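Local coordinates for armadillo repeat protein arm00016 (Synthetic construct, PDB 4D4E) that is a computationally designed armadillo repeat protein intended for modular peptide recognition, at residues V112-V117 with S151-K156; V196-V201 with E236-N241; G54-L59 with Q90-A95. One frame throughout, in Å; residues are numbered along the deposited sequence.

Interaction 1: residues V112-V117 with S151-K156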
ATOM      1  N   VAL A 112       1.674 -13.165  -3.299  1.00 25.80           N
ATOM      2  CA  VAL A 112       0.495 -12.739  -2.518  1.00 24.72           C
ATOM      3  C   VAL A 112       0.822 -11.474  -1.692  1.00 25.93           C
ATOM      4  O   VAL A 112       0.033 -10.511  -1.687  1.00 23.59           O
ATOM      5  CB  VAL A 112      -0.146 -13.871  -1.643  1.00 24.64           C
ATOM      6  CG1 VAL A 112      -1.168 -13.285  -0.676  1.00 24.33           C
ATOM      7  CG2 VAL A 112      -0.859 -14.971  -2.475  1.00 22.19           C
ATOM      8  N   ILE A 113       2.006 -11.455  -1.069  1.00 28.24           N
ATOM      9  CA  ILE A 113       2.469 -10.325  -0.252  1.00 29.55           C
ATOM     10  C   ILE A 113       2.614  -9.096  -1.141  1.00 30.83           C
ATOM     11  O   ILE A 113       2.200  -7.996  -0.766  1.00 28.94           O
ATOM     12  CB  ILE A 113       3.810 -10.670   0.433  1.00 31.08           C
ATOM     13  CG1 ILE A 113       3.625 -11.814   1.420  1.00 30.18           C
ATOM     14  CG2 ILE A 113       4.429  -9.429   1.089  1.00 32.44           C
ATOM     15  CD1 ILE A 113       4.893 -12.234   2.157  1.00 32.92           C
ATOM     16  N   LYS A 114       3.191  -9.271  -2.337  1.00 30.13           N
ATOM     17  CA  LYS A 114       3.357  -8.154  -3.248  1.00 28.53           C
ATOM     18  C   LYS A 114       2.010  -7.467  -3.474  1.00 28.28           C
ATOM     19  O   LYS A 114       1.878  -6.240  -3.324  1.00 26.69           O
ATOM     20  CB  LYS A 114       3.948  -8.623  -4.589  1.00 31.62           C
ATOM     21  CG  LYS A 114       4.021  -7.494  -5.602  1.00 36.39           C
ATOM     22  CD  LYS A 114       3.636  -7.944  -7.009  1.00 45.41           C
ATOM     23  CE  LYS A 114       4.818  -8.506  -7.764  1.00 44.62           C
ATOM     24  NZ  LYS A 114       5.741  -9.377  -6.966  1.00 47.66           N
ATOM     25  N   ASN A 115       1.019  -8.260  -3.866  1.00 26.13           N
ATOM     26  CA  ASN A 115      -0.329  -7.765  -4.116  1.00 25.70           C
ATOM     27  C   ASN A 115      -1.081  -7.229  -2.861  1.00 22.67           C
ATOM     28  O   ASN A 115      -1.852  -6.245  -2.933  1.00 21.94           O
ATOM     29  CB  ASN A 115      -1.112  -8.897  -4.752  1.00 25.97           C
ATOM     30  CG  ASN A 115      -0.687  -9.153  -6.176  1.00 28.59           C
ATOM     31  OD1 ASN A 115      -1.149  -8.498  -7.056  1.00 26.17           O
ATOM     32  ND2 ASN A 115       0.247 -10.087  -6.393  1.00 29.77           N
ATOM     33  N   ALA A 116      -0.810  -7.814  -1.702  1.00 23.35           N
ATOM     34  CA  ALA A 116      -1.468  -7.352  -0.484  1.00 24.84           C
ATOM     35  C   ALA A 116      -0.868  -5.999  -0.086  1.00 24.70           C
ATOM     36  O   ALA A 116      -1.600  -5.076   0.300  1.00 24.72           O
ATOM     37  CB  ALA A 116      -1.406  -8.398   0.650  1.00 23.63           C
ATOM     38  N   VAL A 117       0.442  -5.863  -0.243  1.00 27.57           N
ATOM     39  CA  VAL A 117       1.065  -4.564  -0.082  1.00 28.94           C
ATOM     40  C   VAL A 117       0.529  -3.519  -1.078  1.00 27.41           C
ATOM     41  O   VAL A 117       0.270  -2.358  -0.666  1.00 28.22           O
ATOM     42  CB  VAL A 117       2.617  -4.607  -0.097  1.00 28.08           C
ATOM     43  CG1 VAL A 117       3.137  -3.227   0.255  1.00 26.57           C
ATOM     44  CG2 VAL A 117       3.089  -5.529   1.008  1.00 29.56           C
ATOM     45  N   SER A 151      12.535  -9.015  -1.958  1.00 58.65           N
ATOM     46  CA  SER A 151      11.979  -8.729  -3.280  1.00 51.43           C
ATOM     47  C   SER A 151      11.808  -7.252  -3.548  1.00 50.00           C
ATOM     48  O   SER A 151      11.122  -6.593  -2.776  1.00 48.02           O
ATOM     49  CB  SER A 151      10.644  -9.447  -3.471  1.00 45.10           C
ATOM     50  OG  SER A 151       9.975  -8.918  -4.617  1.00 45.05           O
ATOM     51  N   GLU A 152      12.401  -6.755  -4.643  1.00 48.51           N
ATOM     52  CA  GLU A 152      12.296  -5.334  -5.030  1.00 49.87           C
ATOM     53  C   GLU A 152      10.822  -4.971  -5.166  1.00 45.52           C
ATOM     54  O   GLU A 152      10.376  -3.974  -4.627  1.00 47.97           O
ATOM     55  CB  GLU A 152      13.029  -4.987  -6.357  1.00 52.52           C
ATOM     56  CG  GLU A 152      13.014  -3.483  -6.775  1.00 58.56           C
ATOM     57  CD  GLU A 152      11.807  -3.006  -7.635  1.00 67.59           C
ATOM     58  OE1 GLU A 152      11.296  -3.810  -8.458  1.00 75.58           O
ATOM     59  OE2 GLU A 152      11.350  -1.824  -7.506  1.00 62.28           O
ATOM     60  N   GLU A 153      10.065  -5.765  -5.907  1.00 40.51           N
ATOM     61  CA  GLU A 153       8.662  -5.453  -6.117  1.00 41.51           C
ATOM     62  C   GLU A 153       7.880  -5.329  -4.772  1.00 35.29           C
ATOM     63  O   GLU A 153       6.967  -4.498  -4.673  1.00 39.17           O
ATOM     64  CB  GLU A 153       8.020  -6.504  -7.030  1.00 44.65           C
ATOM     65  CG  GLU A 153       8.923  -6.990  -8.153  1.00 57.39           C
ATOM     66  CD  GLU A 153       8.170  -7.872  -9.140  1.00 73.05           C
ATOM     67  OE1 GLU A 153       7.120  -7.414  -9.666  1.00 79.74           O
ATOM     68  OE2 GLU A 153       8.618  -9.020  -9.390  1.00 73.36           O
ATOM     69  N   VAL A 154       8.244  -6.125  -3.746  1.00 30.12           N
ATOM     70  CA  VAL A 154       7.615  -5.987  -2.432  1.00 30.06           C
ATOM     71  C   VAL A 154       8.077  -4.668  -1.778  1.00 30.25           C
ATOM     72  O   VAL A 154       7.251  -3.868  -1.402  1.00 28.68           O
ATOM     73  CB  VAL A 154       7.879  -7.184  -1.521  1.00 33.24           C
ATOM     74  CG1 VAL A 154       7.303  -6.897  -0.150  1.00 29.68           C
ATOM     75  CG2 VAL A 154       7.292  -8.479  -2.120  1.00 33.08           C
ATOM     76  N   ILE A 155       9.392  -4.425  -1.744  1.00 28.55           N
ATOM     77  CA  ILE A 155       9.938  -3.159  -1.269  1.00 29.24           C
ATOM     78  C   ILE A 155       9.331  -1.967  -1.959  1.00 29.23           C
ATOM     79  O   ILE A 155       8.806  -1.107  -1.305  1.00 25.19           O
ATOM     80  CB  ILE A 155      11.480  -3.125  -1.291  1.00 34.80           C
ATOM     81  CG1 ILE A 155      12.009  -4.164  -0.278  1.00 34.73           C
ATOM     82  CG2 ILE A 155      11.991  -1.738  -0.901  1.00 36.56           C
ATOM     83  CD1 ILE A 155      13.516  -4.280  -0.260  1.00 43.43           C
ATOM     84  N   LYS A 156       9.280  -1.975  -3.277  1.00 31.76           N
ATOM     85  CA  LYS A 156       8.642  -0.896  -4.019  1.00 34.25           C
ATOM     86  C   LYS A 156       7.216  -0.556  -3.474  1.00 34.76           C
ATOM     87  O   LYS A 156       6.914   0.613  -3.169  1.00 34.96           O
ATOM     88  CB  LYS A 156       8.597  -1.294  -5.499  1.00 39.04           C
ATOM     89  CG  LYS A 156       7.635  -0.524  -6.391  1.00 50.16           C
ATOM     90  CD  LYS A 156       8.058   0.916  -6.611  1.00 59.41           C
ATOM     91  CE  LYS A 156       7.006   1.687  -7.415  1.00 65.89           C
ATOM     92  NZ  LYS A 156       7.180   1.536  -8.888  1.00 69.52           N
TER
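Residues 112-117 lie within helix 110-124, and residues 152-156 open helix 152-166, with Ser151 just before it. The two short axes run nearly parallel, 17° apart, and come within 8.8 Å. The backbones are closest at Lys114 and Val154, whose CA atoms lie 4.8 Å apart. No hydrogen bond joins the segments. Val154 sets its two methyls against the first helix. Its CG1 is anti to the backbone N (chi1 175°) and meets Ile113 CG2 at 4.0 Å, the two side chains crossing obliquely. Its CG2 lies against the backbone of Lys114, 4.1 Å from Lys114 CA. Leu146 of helix 140-146 touches Ile113, Val117 and Val154, and extends the apolar packing to that helix. Lys114 leaves the backbone with CG anti to N, then bends at chi2, chi3 and chi4. This curls its end toward Glu153, which is extended beyond CG. Lys114 CE lies 3.2 Å from Glu153 OE1, but NZ stays 3.6 Å from the same oxygen, a long salt bridge. An alanine in place of Lys114 would remove this ion pair and the CE contact with Glu153, and would probably loosen the outer edge of the contact. Ser151 is the N-cap, and its OG accepts a weak bond from Val154 N at 3.4 Å. The contact is thus layered, with methyl packing inside and a loose charge pair at the surface. Such side-by-side stacking of nearly parallel helices is characteristic of an armadillo solenoid. Van der Waals packing probably contributes more to cohesion here than the long ion pair does.

Interaction 2: residues V196-V201 with E236-N241. With GOL (glycerol), chain C.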
ATOM      1  N   VAL A 196      11.887   3.042  -6.038  1.00 26.41           N
ATOM      2  CA  VAL A 196      12.040   2.921  -4.614  1.00 26.23           C
ATOM      3  C   VAL A 196      12.579   4.220  -3.999  1.00 26.14           C
ATOM      4  O   VAL A 196      11.981   4.737  -3.075  1.00 25.28           O
ATOM      5  CB  VAL A 196      12.851   1.691  -4.199  1.00 28.63           C
ATOM      6  CG1 VAL A 196      13.212   1.745  -2.694  1.00 30.22           C
ATOM      7  CG2 VAL A 196      12.071   0.429  -4.524  1.00 29.48           C
ATOM      8  N   ILE A 197      13.712   4.722  -4.496  1.00 25.33           N
ATOM      9  CA  ILE A 197      14.217   6.021  -4.075  1.00 25.78           C
ATOM     10  C   ILE A 197      13.172   7.137  -4.075  1.00 22.90           C
ATOM     11  O   ILE A 197      13.073   7.840  -3.096  1.00 23.90           O
ATOM     12  CB  ILE A 197      15.435   6.492  -4.948  1.00 24.42           C
ATOM     13  CG1 ILE A 197      16.651   5.553  -4.728  1.00 20.59           C
ATOM     14  CG2 ILE A 197      15.700   7.995  -4.753  1.00 21.82           C
ATOM     15  CD1 ILE A 197      17.522   5.603  -5.923  1.00 21.88           C
ATOM     16  N   LYS A 198      12.412   7.305  -5.145  1.00 23.21           N
ATOM     17  CA  LYS A 198      11.461   8.445  -5.190  1.00 27.27           C
ATOM     18  C   LYS A 198      10.348   8.294  -4.094  1.00 26.39           C
ATOM     19  O   LYS A 198       9.917   9.267  -3.513  1.00 27.92           O
ATOM     20  CB  LYS A 198      10.827   8.627  -6.588  1.00 30.84           C
ATOM     21  CG  LYS A 198      11.819   9.073  -7.642  1.00 32.00           C
ATOM     22  CD  LYS A 198      11.127   9.467  -8.913  1.00 35.58           C
ATOM     23  CE  LYS A 198      10.513   8.314  -9.646  1.00 39.55           C
ATOM     24  NZ  LYS A 198      10.148   8.898 -10.980  1.00 47.84           N
ATOM     25  N   ASN A 199       9.919   7.077  -3.798  1.00 27.00           N
ATOM     26  CA  ASN A 199       8.877   6.919  -2.746  1.00 26.34           C
ATOM     27  C   ASN A 199       9.510   7.164  -1.338  1.00 25.20           C
ATOM     28  O   ASN A 199       8.853   7.701  -0.474  1.00 24.22           O
ATOM     29  CB  ASN A 199       8.259   5.523  -2.775  1.00 24.79           C
ATOM     30  CG  ASN A 199       7.426   5.242  -4.040  1.00 32.22           C
ATOM     31  OD1 ASN A 199       6.835   6.145  -4.603  1.00 36.37           O
ATOM     32  ND2 ASN A 199       7.355   3.959  -4.462  1.00 31.22           N
ATOM     33  N   ALA A 200      10.751   6.668  -1.104  1.00 24.82           N
ATOM     34  CA  ALA A 200      11.473   6.954   0.131  1.00 25.47           C
ATOM     35  C   ALA A 200      11.663   8.468   0.338  1.00 28.01           C
ATOM     36  O   ALA A 200      11.484   9.000   1.447  1.00 28.83           O
ATOM     37  CB  ALA A 200      12.830   6.196   0.169  1.00 22.59           C
ATOM     38  N   VAL A 201      12.001   9.177  -0.752  1.00 28.07           N
ATOM     39  CA  VAL A 201      12.193  10.600  -0.672  1.00 28.25           C
ATOM     40  C   VAL A 201      10.845  11.245  -0.349  1.00 26.35           C
ATOM     41  O   VAL A 201      10.769  12.200   0.390  1.00 26.91           O
ATOM     42  CB  VAL A 201      12.743  11.195  -2.001  1.00 27.01           C
ATOM     43  CG1 VAL A 201      12.635  12.705  -1.982  1.00 24.77           C
ATOM     44  CG2 VAL A 201      14.217  10.810  -2.245  1.00 27.14           C
ATOM     45  N   GLU A 236      17.391  13.099 -13.106  1.00 38.16           N
ATOM     46  CA  GLU A 236      17.228  14.479 -12.601  1.00 42.07           C
ATOM     47  C   GLU A 236      15.949  14.668 -11.762  1.00 36.55           C
ATOM     48  O   GLU A 236      15.893  15.479 -10.900  1.00 37.46           O
ATOM     49  CB  GLU A 236      17.417  15.550 -13.690  1.00 48.52           C
ATOM     50  CG  GLU A 236      16.187  16.082 -14.407  1.00 54.84           C
ATOM     51  CD  GLU A 236      16.516  17.386 -15.113  1.00 65.49           C
ATOM     52  OE1 GLU A 236      17.095  18.294 -14.459  1.00 66.49           O
ATOM     53  OE2 GLU A 236      16.249  17.488 -16.330  1.00 72.75           O
ATOM     54  N   GLU A 237      14.955  13.858 -12.025  1.00 39.27           N
ATOM     55  CA  GLU A 237      13.716  13.908 -11.241  1.00 43.43           C
ATOM     56  C   GLU A 237      14.034  13.553  -9.779  1.00 37.94           C
ATOM     57  O   GLU A 237      13.612  14.249  -8.880  1.00 39.65           O
ATOM     58  CB  GLU A 237      12.664  12.979 -11.880  1.00 45.73           C
ATOM     59  CG  GLU A 237      11.349  12.843 -11.136  1.00 59.88           C
ATOM     60  CD  GLU A 237      10.522  14.123 -11.129  1.00 65.33           C
ATOM     61  OE1 GLU A 237      10.949  15.140 -11.734  1.00 72.80           O
ATOM     62  OE2 GLU A 237       9.429  14.099 -10.509  1.00 74.49           O
ATOM     63  N   VAL A 238      14.761  12.460  -9.566  1.00 32.69           N
ATOM     64  CA  VAL A 238      15.287  12.090  -8.243  1.00 31.52           C
ATOM     65  C   VAL A 238      16.082  13.235  -7.588  1.00 31.03           C
ATOM     66  O   VAL A 238      15.834  13.529  -6.420  1.00 28.75           O
ATOM     67  CB  VAL A 238      16.175  10.819  -8.313  1.00 32.52           C
ATOM     68  CG1 VAL A 238      16.828  10.496  -6.971  1.00 29.50           C
ATOM     69  CG2 VAL A 238      15.400   9.611  -8.842  1.00 31.39           C
ATOM     70  N   GLN A 239      17.048  13.861  -8.300  1.00 29.85           N
ATOM     71  CA  GLN A 239      17.807  15.000  -7.730  1.00 29.32           C
ATOM     72  C   GLN A 239      16.858  16.081  -7.217  1.00 28.74           C
ATOM     73  O   GLN A 239      17.067  16.651  -6.155  1.00 26.91           O
ATOM     74  CB  GLN A 239      18.779  15.680  -8.760  1.00 30.89           C
ATOM     75  CG  GLN A 239      19.707  14.725  -9.469  1.00 28.54           C
ATOM     76  CD  GLN A 239      20.697  15.445 -10.372  1.00 32.34           C
ATOM     77  OE1 GLN A 239      20.591  16.646 -10.597  1.00 30.69           O
ATOM     78  NE2 GLN A 239      21.702  14.725 -10.835  1.00 28.98           N
ATOM     79  N   LYS A 240      15.840  16.361  -8.021  1.00 30.71           N
ATOM     80  CA  LYS A 240      14.936  17.454  -7.783  1.00 34.96           C
ATOM     81  C   LYS A 240      14.032  17.177  -6.582  1.00 31.87           C
ATOM     82  O   LYS A 240      13.870  18.020  -5.706  1.00 27.93           O
ATOM     83  CB  LYS A 240      14.063  17.621  -9.014  1.00 40.45           C
ATOM     84  CG  LYS A 240      14.669  18.554 -10.036  1.00 49.19           C
ATOM     85  CD  LYS A 240      13.901  18.464 -11.335  1.00 54.00           C
ATOM     86  CE  LYS A 240      14.225  19.674 -12.189  1.00 65.57           C
ATOM     87  NZ  LYS A 240      13.436  19.625 -13.448  1.00 71.46           N
ATOM     88  N   ASN A 241      13.467  15.970  -6.547  1.00 31.29           N
ATOM     89  CA  ASN A 241      12.705  15.518  -5.380  1.00 29.10           C
ATOM     90  C   ASN A 241      13.510  15.571  -4.106  1.00 30.63           C
ATOM     91  O   ASN A 241      12.982  15.982  -3.079  1.00 29.10           O
ATOM     92  CB  ASN A 241      12.169  14.127  -5.625  1.00 29.95           C
ATOM     93  CG  ASN A 241      11.190  14.115  -6.796  1.00 32.35           C
ATOM     94  OD1 ASN A 241      10.879  15.175  -7.326  1.00 33.28           O
ATOM     95  ND2 ASN A 241      10.752  12.952  -7.215  1.00 32.68           N
TER
HETATM   96  C1  GOL C1250       9.880  14.468  -2.292  1.00 55.62           C
HETATM   97  O1  GOL C1250      10.334  15.845  -2.292  1.00 48.06           O
HETATM   98  C2  GOL C1250       9.356  13.994  -3.647  1.00 51.70           C
HETATM   99  O2  GOL C1250       8.044  14.539  -3.740  1.00 61.10           O
HETATM  100  C3  GOL C1250       9.241  12.454  -3.829  1.00 57.46           C
HETATM  101  O3  GOL C1250      10.141  11.720  -4.718  1.00 38.10           O
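A glycerol molecule, probably from the crystallisation liquor, bridges the two helices. Its O3 donates to Lys198 O at 2.7 Å, and its O1 donates to Asn241 O at 2.8 Å. Asn241 ND2 adds a weak, strongly bent bond to glycerol O3, with an N-H...O angle of 117°. The glycerol carbons lie against Val201 CG1 and Asn241 CB. Segments 196-201 and 236-241, on helices 194-208 and 236-248, have axes 14° and 9.9 Å apart. No direct hydrogen bond links them. Val201 CG1, anti to its backbone N, also approaches Asn241 O at 3.5 Å. Deeper in, Ile197 CG2 presses on Val238 CG1 at 3.5 Å, and these side chains cross at about a right angle. Lys198 lies over Val238 and Asn241, its CG 3.8 Å from Val238 CG2. Lys198 CD meets Glu237 CG at 4.0 Å, and the bend at chi3 then turns CE and NZ onward. The charged ends do not touch: Lys198 NZ and Glu237 OE2 are 5.3 Å apart, so any attraction is probably weak and through space. This packs helix 194-208 against the last helix, 236-248, at the C-terminal end of the solenoid. Apolar contacts hold the segments directly, while the polar link between their backbone carbonyls is supplied by a small polyol.

Interaction 3: residues G54-L59 with Q90-A95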
ATOM      1  N   GLY A  54     -22.740  -6.323  -4.800  1.00 29.11           N
ATOM      2  CA  GLY A  54     -22.378  -7.036  -3.569  1.00 26.46           C
ATOM      3  C   GLY A  54     -21.102  -7.840  -3.673  1.00 27.94           C
ATOM      4  O   GLY A  54     -20.870  -8.776  -2.854  1.00 27.91           O
ATOM      5  N   ALA A  55     -20.222  -7.450  -4.597  1.00 24.42           N
ATOM      6  CA  ALA A  55     -18.972  -8.242  -4.828  1.00 26.51           C
ATOM      7  C   ALA A  55     -17.980  -8.223  -3.647  1.00 26.29           C
ATOM      8  O   ALA A  55     -17.200  -9.195  -3.469  1.00 28.00           O
ATOM      9  CB  ALA A  55     -18.268  -7.832  -6.141  1.00 22.06           C
ATOM     10  N   LEU A  56     -17.995  -7.138  -2.847  1.00 24.84           N
ATOM     11  CA  LEU A  56     -16.971  -6.932  -1.836  1.00 26.09           C
ATOM     12  C   LEU A  56     -16.821  -7.957  -0.713  1.00 26.27           C
ATOM     13  O   LEU A  56     -15.718  -8.488  -0.477  1.00 23.39           O
ATOM     14  CB  LEU A  56     -17.077  -5.488  -1.250  1.00 28.98           C
ATOM     15  CG  LEU A  56     -16.233  -4.425  -1.939  1.00 28.45           C
ATOM     16  CD1 LEU A  56     -16.422  -4.327  -3.422  1.00 30.80           C
ATOM     17  CD2 LEU A  56     -16.450  -3.055  -1.286  1.00 31.32           C
ATOM     18  N   SER A  57     -17.910  -8.279  -0.035  1.00 26.76           N
ATOM     19  CA  SER A  57     -17.794  -9.316   1.019  1.00 28.33           C
ATOM     20  C   SER A  57     -17.266 -10.599   0.475  1.00 25.27           C
ATOM     21  O   SER A  57     -16.329 -11.145   1.025  1.00 25.64           O
ATOM     22  CB  SER A  57     -19.119  -9.566   1.771  1.00 28.45           C
ATOM     23  OG  SER A  57     -18.939  -8.989   3.027  1.00 41.98           O
ATOM     24  N   PRO A  58     -17.849 -11.097  -0.630  1.00 25.65           N
ATOM     25  CA  PRO A  58     -17.357 -12.391  -1.153  1.00 25.95           C
ATOM     26  C   PRO A  58     -15.865 -12.331  -1.603  1.00 27.18           C
ATOM     27  O   PRO A  58     -15.099 -13.303  -1.413  1.00 27.13           O
ATOM     28  CB  PRO A  58     -18.321 -12.722  -2.318  1.00 25.64           C
ATOM     29  CG  PRO A  58     -19.423 -11.754  -2.268  1.00 25.49           C
ATOM     30  CD  PRO A  58     -19.081 -10.636  -1.302  1.00 27.38           C
ATOM     31  N   LEU A  59     -15.426 -11.176  -2.106  1.00 27.40           N
ATOM     32  CA  LEU A  59     -14.026 -11.012  -2.429  1.00 26.55           C
ATOM     33  C   LEU A  59     -13.133 -11.083  -1.215  1.00 28.29           C
ATOM     34  O   LEU A  59     -12.134 -11.761  -1.263  1.00 33.02           O
ATOM     35  CB  LEU A  59     -13.761  -9.712  -3.181  1.00 28.50           C
ATOM     36  CG  LEU A  59     -13.770  -9.551  -4.671  1.00 31.90           C
ATOM     37  CD1 LEU A  59     -13.199  -8.152  -4.872  1.00 32.95           C
ATOM     38  CD2 LEU A  59     -12.883 -10.597  -5.368  1.00 28.11           C
ATOM     39  N   GLN A  90     -13.855   3.285   1.426  1.00 29.71           N
ATOM     40  CA  GLN A  90     -14.692   3.111   2.587  1.00 30.19           C
ATOM     41  C   GLN A  90     -15.500   1.796   2.629  1.00 26.22           C
ATOM     42  O   GLN A  90     -15.630   1.127   3.648  1.00 25.84           O
ATOM     43  CB  GLN A  90     -15.648   4.297   2.665  1.00 32.44           C
ATOM     44  CG  GLN A  90     -15.228   5.266   3.744  1.00 42.92           C
ATOM     45  CD  GLN A  90     -14.912   4.544   5.030  1.00 43.21           C
ATOM     46  OE1 GLN A  90     -15.745   3.786   5.533  1.00 43.17           O
ATOM     47  NE2 GLN A  90     -13.709   4.755   5.556  1.00 37.20           N
ATOM     48  N   LYS A  91     -16.136   1.515   1.527  1.00 28.74           N
ATOM     49  CA  LYS A  91     -16.800   0.236   1.325  1.00 29.47           C
ATOM     50  C   LYS A  91     -15.922  -0.974   1.549  1.00 28.97           C
ATOM     51  O   LYS A  91     -16.398  -1.908   2.112  1.00 29.18           O
ATOM     52  CB  LYS A  91     -17.422   0.182  -0.062  1.00 31.53           C
ATOM     53  CG  LYS A  91     -18.618   1.149  -0.222  1.00 33.60           C
ATOM     54  CD  LYS A  91     -19.812   0.681   0.585  1.00 35.25           C
ATOM     55  CE  LYS A  91     -20.265   1.798   1.500  1.00 40.69           C
ATOM     56  NZ  LYS A  91     -21.361   2.549   0.882  1.00 42.61           N
ATOM     57  N   LEU A  92     -14.656  -0.974   1.108  1.00 24.52           N
ATOM     58  CA  LEU A  92     -13.731  -2.082   1.428  1.00 26.18           C
ATOM     59  C   LEU A  92     -13.460  -2.249   2.900  1.00 25.14           C
ATOM     60  O   LEU A  92     -13.383  -3.380   3.407  1.00 25.87           O
ATOM     61  CB  LEU A  92     -12.346  -1.894   0.763  1.00 25.42           C
ATOM     62  CG  LEU A  92     -12.232  -2.385  -0.648  1.00 28.73           C
ATOM     63  CD1 LEU A  92     -10.926  -1.791  -1.218  1.00 29.18           C
ATOM     64  CD2 LEU A  92     -12.247  -3.924  -0.772  1.00 25.56           C
ATOM     65  N   ILE A  93     -13.253  -1.119   3.580  1.00 26.09           N
ATOM     66  CA  ILE A  93     -12.993  -1.140   5.025  1.00 26.80           C
ATOM     67  C   ILE A  93     -14.225  -1.746   5.686  1.00 29.54           C
ATOM     68  O   ILE A  93     -14.103  -2.687   6.495  1.00 29.29           O
ATOM     69  CB  ILE A  93     -12.679   0.283   5.565  1.00 25.27           C
ATOM     70  CG1 ILE A  93     -11.270   0.718   5.024  1.00 25.94           C
ATOM     71  CG2 ILE A  93     -12.799   0.317   7.083  1.00 26.99           C
ATOM     72  CD1 ILE A  93     -10.934   2.187   5.098  1.00 23.80           C
ATOM     73  N   GLU A  94     -15.402  -1.250   5.299  1.00 29.06           N
ATOM     74  CA  GLU A  94     -16.644  -1.789   5.876  1.00 29.10           C
ATOM     75  C   GLU A  94     -16.901  -3.239   5.499  1.00 30.95           C
ATOM     76  O   GLU A  94     -17.697  -3.866   6.184  1.00 33.60           O
ATOM     77  CB  GLU A  94     -17.859  -0.945   5.511  1.00 30.33           C
ATOM     78  CG  GLU A  94     -17.745   0.496   6.025  1.00 30.52           C
ATOM     79  CD  GLU A  94     -18.807   1.433   5.416  1.00 34.69           C
ATOM     80  OE1 GLU A  94     -19.552   1.064   4.459  1.00 37.81           O
ATOM     81  OE2 GLU A  94     -18.870   2.571   5.873  1.00 34.71           O
ATOM     82  N   ALA A  95     -16.251  -3.786   4.452  1.00 26.26           N
ATOM     83  CA  ALA A  95     -16.365  -5.216   4.162  1.00 27.00           C
ATOM     84  C   ALA A  95     -15.386  -6.037   4.988  1.00 27.40           C
ATOM     85  O   ALA A  95     -15.276  -7.213   4.773  1.00 31.58           O
ATOM     86  CB  ALA A  95     -16.204  -5.497   2.650  1.00 25.75           C
TER
HETATM   87  O   HOH W   1     -17.007  -9.253   4.589  1.00 35.23           O
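Leu56 has an unusual chi1 of -92°, with chi2 at 53°, and this pair of torsions puts CD2 over the backbone of helix 86-94. There CD2 lies 3.6 Å from Lys91 C, and equally close to Leu92 N and Lys91 CB. Leu92 has CG anti to its carbonyl carbon (chi1 -85°). With chi2 near anti as well, its CD2 comes to 4.2 Å from Leu56 CG, and the two leucines cross at about a right angle. Ala95 points its methyl toward helix 56-61, where Ala95 CB meets Leu56 CB at 4.0 Å. Leu56 therefore sits against three residues, Lys91, Leu92 and Ala95. Leu92 also packs on Ile78 and Ile81 of helix 68-81, which continues the apolar layer inward. At the outer edge a water joins the segments. It donates to Ala95 O at 2.7 Å, and its oxygen is 2.5 Å from Ser57 OG. The contact packs helix 56-61 against the C-terminal part of helix 86-94, a helix-helix contact within the armadillo solenoid. No direct hydrogen bond crosses it. Its chemistry is mainly apolar, with one water bridging Ser57 OG and the Ala95 carbonyl.

All three contacts belong to one continuous armadillo solenoid. Along the chain they come in the order interaction 3, interaction 1, interaction 2, each closing before the next opens. Interactions 1 and 2 have centres about 20 Å apart and touch directly: Val196 on helix 194-208 packs on Glu152, Ile155 and Lys156 of helix 152-166. Helices 110-124, 152-166, 194-208 and 236-248 thus form a row that carries both contacts. Interaction 3 uses other helices, 56-61 and 86-94. Its centre is about 22 Å from that of interaction 1 and 35 Å from that of interaction 2, across the chain's centre. Local contacts between neighbouring helices thus recur along the elongated scaffold, consistent with its modular design.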